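PDB 5W93: breast cancer anti-estrogen resistance protein 1 from Mus musculus, which acts as a docking protein that coordinates tyrosine kinase-based signaling in cell adhesion and is implicated in inducing cell migration and cell branching. Local coordinates for residues R8-L22 / T124-A136. The protein carries 2 engineered substitutions. Numbering follows the deposited sequence.
Sequences RQLLLFYLEQAEANL and TQQFRRVLGQLAA. Engineered in segment 8-22: Ala18 (natural residue Cys).
OG1 of Thr124 is hydrogen-bonded to the carbonyl oxygens of both Leu120 and Gly121, which satisfies the buried hydroxyl, while its CB lies 4.2 Å from CD1 of Leu22 on the facing helix. This contact joins the first and last helices (5-37 and 107-135) of the four-helix bundle formed by the FAT-like C-terminal domain. Their local axes approach to 8.8 Å at 152°, hence antiparallel.

Leu22 wedges its other methyl between two polar chains: CD2 is 3.3 Å from NE2 of Gln125, a van der Waals contact of a methyl with the amide nitrogen, and 3.5 Å from CD of Arg128, whose chain runs almost perpendicular to the leucine. Arg128 offers mainly its methylenes, CD also touching CG of Glu19. The charged ends stay apart, Glu19 OE2 being 4.3 Å from Arg128 NE with the carboxylate and guanidinium planes 33° apart; this is too long for a salt bridge, although some electrostatic attraction is likely.

At Leu15 a chi1 of 175° swings CG away from the backbone N and lays both methyls on the backbone of one turn, CD1 near Arg128 O and CD2 3.8 Å from Gly132 CA, although CB does not point straight at the other helix. Leu131 forks on the inner side: CD1 meets CB of the engineered Ala18 and CD2 meets CD2 of Leu11, while Leu66 of helix 42-69 also touches this side chain.

The backbones come closest near the chain's end, where the CA atoms of Leu11 and Ala135 are 5.3 Å apart. Leu11 CD1 rests on Leu134 CB, and the small CB of Ala135 packs against Leu11 CB and, at 3.7 Å, CD2 of Leu12.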
loop_
_atom_site.group_PDB
_atom_site.type_symbol
_atom_site.label_atom_id
_atom_site.label_comp_id
_atom_site.label_asym_id
_atom_site.label_seq_id
_atom_site.Cartn_x
_atom_site.Cartn_y
_atom_site.Cartn_z
ATOM N N ARG A 8 2.774 19.263 14.267
ATOM C CA ARG A 8 3.568 19.669 13.107
ATOM C C ARG A 8 4.878 18.897 13.015
ATOM O O ARG A 8 5.282 18.455 11.936
ATOM C CB ARG A 8 3.874 21.174 13.131
ATOM C CG ARG A 8 4.799 21.592 11.980
ATOM C CD ARG A 8 4.992 23.110 11.857
ATOM N NE ARG A 8 3.722 23.821 11.945
ATOM C CZ ARG A 8 2.810 23.852 10.979
ATOM N NH1 ARG A 8 3.024 23.212 9.837
ATOM N NH2 ARG A 8 1.680 24.527 11.157
ATOM N N GLN A 9 5.546 18.745 14.151
ATOM C CA GLN A 9 6.806 18.014 14.189
ATOM C C GLN A 9 6.603 16.537 13.852
ATOM O O GLN A 9 7.386 15.937 13.120
ATOM C CB GLN A 9 7.451 18.171 15.561
ATOM C CG GLN A 9 7.919 19.599 15.803
ATOM C CD GLN A 9 8.888 20.023 14.723
ATOM O OE1 GLN A 9 9.965 19.434 14.583
ATOM N NE2 GLN A 9 8.502 21.021 13.925
ATOM N N LEU A 10 5.546 15.961 14.402
ATOM C CA LEU A 10 5.228 14.576 14.117
ATOM C C LEU A 10 4.971 14.383 12.613
ATOM O O LEU A 10 5.462 13.435 11.992
ATOM C CB LEU A 10 4.017 14.164 14.944
ATOM C CG LEU A 10 3.703 12.690 15.103
ATOM C CD1 LEU A 10 4.860 11.971 15.787
ATOM C CD2 LEU A 10 2.413 12.557 15.900
ATOM N N LEU A 11 4.205 15.303 12.033
ATOM C CA LEU A 11 3.828 15.195 10.632
ATOM C C LEU A 11 5.039 15.366 9.719
ATOM O O LEU A 11 5.186 14.614 8.761
ATOM C CB LEU A 11 2.742 16.217 10.283
ATOM C CG LEU A 11 1.335 15.908 10.806
ATOM C CD1 LEU A 11 0.397 17.100 10.645
ATOM C CD2 LEU A 11 0.757 14.686 10.079
ATOM N N LEU A 12 5.902 16.346 10.006
ATOM C CA LEU A 12 7.092 16.551 9.181
ATOM C C LEU A 12 7.998 15.331 9.229
ATOM O O LEU A 12 8.524 14.904 8.204
ATOM C CB LEU A 12 7.879 17.795 9.620
ATOM C CG LEU A 12 7.238 19.140 9.288
ATOM C CD1 LEU A 12 8.034 20.284 9.940
ATOM C CD2 LEU A 12 7.139 19.324 7.773
ATOM N N PHE A 13 8.174 14.773 10.423
ATOM C CA PHE A 13 8.967 13.567 10.586
ATOM C C PHE A 13 8.388 12.385 9.774
ATOM O O PHE A 13 9.105 11.718 9.026
ATOM C CB PHE A 13 9.046 13.185 12.064
ATOM C CG PHE A 13 9.877 11.966 12.318
ATOM C CD1 PHE A 13 11.265 12.058 12.358
ATOM C CD2 PHE A 13 9.283 10.736 12.531
ATOM C CE1 PHE A 13 12.037 10.944 12.588
ATOM C CE2 PHE A 13 10.051 9.612 12.759
ATOM C CZ PHE A 13 11.433 9.720 12.785
ATOM N N TYR A 14 7.101 12.112 9.923
ATOM C CA TYR A 14 6.565 10.940 9.233
ATOM C C TYR A 14 6.344 11.183 7.739
ATOM O O TYR A 14 6.317 10.226 6.964
ATOM C CB TYR A 14 5.295 10.437 9.925
ATOM C CG TYR A 14 5.704 9.566 11.092
ATOM C CD1 TYR A 14 6.259 8.313 10.878
ATOM C CD2 TYR A 14 5.615 10.025 12.394
ATOM C CE1 TYR A 14 6.674 7.521 11.937
ATOM C CE2 TYR A 14 6.036 9.242 13.466
ATOM C CZ TYR A 14 6.563 7.996 13.231
ATOM O OH TYR A 14 6.971 7.216 14.299
ATOM N N LEU A 15 6.249 12.448 7.329
ATOM C CA LEU A 15 6.282 12.786 5.900
ATOM C C LEU A 15 7.604 12.318 5.295
ATOM O O LEU A 15 7.641 11.723 4.228
ATOM C CB LEU A 15 6.109 14.294 5.678
ATOM C CG LEU A 15 6.249 14.809 4.237
ATOM C CD1 LEU A 15 5.226 14.125 3.311
ATOM C CD2 LEU A 15 6.084 16.332 4.165
ATOM N N GLU A 16 8.697 12.604 5.993
ATOM C CA GLU A 16 10.014 12.171 5.548
ATOM C C GLU A 16 10.101 10.644 5.451
ATOM O O GLU A 16 10.656 10.114 4.486
ATOM C CB GLU A 16 11.093 12.728 6.490
ATOM C CG GLU A 16 12.475 12.148 6.279
ATOM C CD GLU A 16 12.678 10.837 7.024
ATOM O OE1 GLU A 16 12.454 10.808 8.261
ATOM O OE2 GLU A 16 13.032 9.836 6.362
ATOM N N GLN A 17 9.581 9.943 6.456
ATOM C CA GLN A 17 9.562 8.477 6.443
ATOM C C GLN A 17 8.675 7.933 5.328
ATOM O O GLN A 17 9.006 6.943 4.680
ATOM C CB GLN A 17 9.075 7.924 7.778
ATOM C CG GLN A 17 10.161 7.341 8.642
ATOM C CD GLN A 17 9.639 6.291 9.599
ATOM O OE1 GLN A 17 8.517 5.780 9.445
ATOM N NE2 GLN A 17 10.448 5.953 10.590
ATOM N N ALA A 18 7.532 8.571 5.130
ATOM C CA ALA A 18 6.630 8.184 4.046
ATOM C C ALA A 18 7.324 8.317 2.687
ATOM O O ALA A 18 7.186 7.445 1.835
ATOM C CB ALA A 18 5.373 9.018 4.088
ATOM N N GLU A 19 8.086 9.396 2.499
ATOM C CA GLU A 19 8.748 9.655 1.217
ATOM C C GLU A 19 9.786 8.575 0.927
ATOM O O GLU A 19 9.842 8.043 -0.182
ATOM C CB GLU A 19 9.384 11.061 1.202
ATOM C CG GLU A 19 8.342 12.173 1.009
ATOM C CD GLU A 19 8.893 13.586 1.199
ATOM O OE1 GLU A 19 10.052 13.732 1.640
ATOM O OE2 GLU A 19 8.158 14.558 0.907
ATOM N N ALA A 20 10.577 8.231 1.934
ATOM C CA ALA A 20 11.508 7.103 1.836
ATOM C C ALA A 20 10.811 5.771 1.508
ATOM O O ALA A 20 11.257 5.029 0.627
ATOM C CB ALA A 20 12.282 6.968 3.115
ATOM N N ASN A 21 9.731 5.453 2.219
ATOM C CA ASN A 21 9.027 4.188 1.968
ATOM C C ASN A 21 8.335 4.148 0.609
ATOM O O ASN A 21 8.130 3.079 0.032
ATOM C CB ASN A 21 7.993 3.921 3.060
ATOM C CG ASN A 21 8.616 3.386 4.329
ATOM O OD1 ASN A 21 8.438 3.948 5.406
ATOM N ND2 ASN A 21 9.342 2.287 4.210
ATOM N N LEU A 22 7.951 5.321 0.123
ATOM C CA LEU A 22 7.281 5.460 -1.164
ATOM C C LEU A 22 8.211 5.075 -2.318
ATOM O O LEU A 22 7.752 4.626 -3.368
ATOM C CB LEU A 22 6.782 6.891 -1.340
ATOM C CG LEU A 22 5.337 7.110 -1.778
ATOM C CD1 LEU A 22 4.369 6.579 -0.742
ATOM C CD2 LEU A 22 5.068 8.582 -2.048
ATOM N N THR A 124 -1.606 5.659 -2.289
ATOM C CA THR A 124 -0.437 5.901 -1.433
ATOM C C THR A 124 0.228 7.247 -1.755
ATOM O O THR A 124 0.700 7.955 -0.860
ATOM C CB THR A 124 0.615 4.763 -1.552
ATOM O OG1 THR A 124 1.067 4.641 -2.906
ATOM C CG2 THR A 124 0.032 3.417 -1.060
ATOM N N GLN A 125 0.265 7.591 -3.032
ATOM C CA GLN A 125 0.760 8.900 -3.447
ATOM C C GLN A 125 -0.112 10.006 -2.879
ATOM O O GLN A 125 0.379 11.052 -2.470
ATOM C CB GLN A 125 0.800 9.016 -4.971
ATOM C CG GLN A 125 1.880 8.188 -5.617
ATOM C CD GLN A 125 3.267 8.642 -5.210
ATOM O OE1 GLN A 125 3.523 9.843 -5.034
ATOM N NE2 GLN A 125 4.170 7.688 -5.050
ATOM N N GLN A 126 -1.418 9.754 -2.871
ATOM C CA GLN A 126 -2.386 10.693 -2.343
ATOM C C GLN A 126 -2.225 10.857 -0.827
ATOM O O GLN A 126 -2.275 11.973 -0.309
ATOM C CB GLN A 126 -3.788 10.216 -2.693
ATOM C CG GLN A 126 -4.855 11.206 -2.440
ATOM C CD GLN A 126 -6.092 10.842 -3.187
ATOM O OE1 GLN A 126 -6.895 10.051 -2.707
ATOM N NE2 GLN A 126 -6.244 11.389 -4.387
ATOM N N PHE A 127 -2.020 9.738 -0.129
ATOM C CA PHE A 127 -1.718 9.753 1.304
ATOM C C PHE A 127 -0.518 10.659 1.597
ATOM O O PHE A 127 -0.578 11.526 2.464
ATOM C CB PHE A 127 -1.437 8.332 1.801
ATOM C CG PHE A 127 -1.055 8.246 3.266
ATOM C CD1 PHE A 127 -1.682 9.040 4.223
ATOM C CD2 PHE A 127 -0.075 7.342 3.684
ATOM C CE1 PHE A 127 -1.336 8.940 5.577
ATOM C CE2 PHE A 127 0.281 7.231 5.033
ATOM C CZ PHE A 127 -0.354 8.033 5.983
ATOM N N ARG A 128 0.552 10.467 0.848
ATOM C CA ARG A 128 1.763 11.263 1.043
ATOM C C ARG A 128 1.504 12.747 0.765
ATOM O O ARG A 128 1.962 13.614 1.508
ATOM C CB ARG A 128 2.892 10.744 0.154
ATOM C CG ARG A 128 4.249 11.350 0.511
ATOM C CD ARG A 128 5.011 11.836 -0.705
ATOM N NE ARG A 128 4.618 13.177 -1.120
ATOM C CZ ARG A 128 3.845 13.443 -2.167
ATOM N NH1 ARG A 128 3.370 12.452 -2.914
ATOM N NH2 ARG A 128 3.544 14.702 -2.469
ATOM N N ARG A 129 0.757 13.037 -0.298
ATOM C CA ARG A 129 0.404 14.422 -0.618
ATOM C C ARG A 129 -0.347 15.086 0.543
ATOM O O ARG A 129 -0.034 16.204 0.954
ATOM C CB ARG A 129 -0.436 14.484 -1.897
ATOM C CG ARG A 129 -0.367 15.850 -2.599
ATOM C CD ARG A 129 -1.261 15.921 -3.826
ATOM N NE ARG A 129 -2.494 16.635 -3.523
ATOM C CZ ARG A 129 -3.632 16.049 -3.169
ATOM N NH1 ARG A 129 -3.705 14.730 -3.086
ATOM N NH2 ARG A 129 -4.701 16.786 -2.902
ATOM N N VAL A 130 -1.333 14.390 1.076
ATOM C CA VAL A 130 -2.104 14.882 2.210
ATOM C C VAL A 130 -1.256 15.114 3.478
ATOM O O VAL A 130 -1.452 16.109 4.188
ATOM C CB VAL A 130 -3.255 13.898 2.510
ATOM C CG1 VAL A 130 -3.846 14.141 3.878
ATOM C CG2 VAL A 130 -4.322 14.003 1.403
ATOM N N LEU A 131 -0.321 14.212 3.775
ATOM C CA LEU A 131 0.614 14.449 4.886
ATOM C C LEU A 131 1.380 15.756 4.712
ATOM O O LEU A 131 1.588 16.490 5.670
ATOM C CB LEU A 131 1.621 13.308 5.023
ATOM C CG LEU A 131 1.111 11.955 5.501
ATOM C CD1 LEU A 131 2.255 10.945 5.484
ATOM C CD2 LEU A 131 0.527 12.110 6.899
ATOM N N GLY A 132 1.808 16.038 3.487
ATOM C CA GLY A 132 2.556 17.257 3.219
ATOM C C GLY A 132 1.683 18.480 3.431
ATOM O O GLY A 132 2.146 19.510 3.917
ATOM N N GLN A 133 0.412 18.351 3.056
ATOM C CA GLN A 133 -0.595 19.397 3.234
ATOM C C GLN A 133 -0.954 19.606 4.695
ATOM O O GLN A 133 -1.235 20.729 5.134
ATOM C CB GLN A 133 -1.877 19.049 2.465
ATOM C CG GLN A 133 -1.846 19.367 0.993
ATOM C CD GLN A 133 -3.188 19.074 0.335
ATOM O OE1 GLN A 133 -4.026 18.356 0.896
ATOM N NE2 GLN A 133 -3.403 19.636 -0.849
ATOM N N LEU A 134 -0.973 18.519 5.450
ATOM C CA LEU A 134 -1.303 18.610 6.860
ATOM C C LEU A 134 -0.127 19.240 7.585
ATOM O O LEU A 134 -0.313 20.014 8.522
ATOM C CB LEU A 134 -1.641 17.232 7.441
ATOM C CG LEU A 134 -3.003 16.685 6.983
ATOM C CD1 LEU A 134 -3.261 15.296 7.554
ATOM C CD2 LEU A 134 -4.143 17.619 7.367
ATOM N N ALA A 135 1.082 18.929 7.124
ATOM C CA ALA A 135 2.294 19.386 7.804
ATOM C C ALA A 135 2.540 20.862 7.531
ATOM O O ALA A 135 3.337 21.512 8.216
ATOM C CB ALA A 135 3.500 18.553 7.372
ATOM N N ALA A 136 1.843 21.381 6.526
ATOM C CA ALA A 136 1.893 22.793 6.186
ATOM C C ALA A 136 0.665 23.510 6.731
ATOM O O ALA A 136 0.716 24.704 7.031
ATOM C CB ALA A 136 1.992 22.974 4.684
#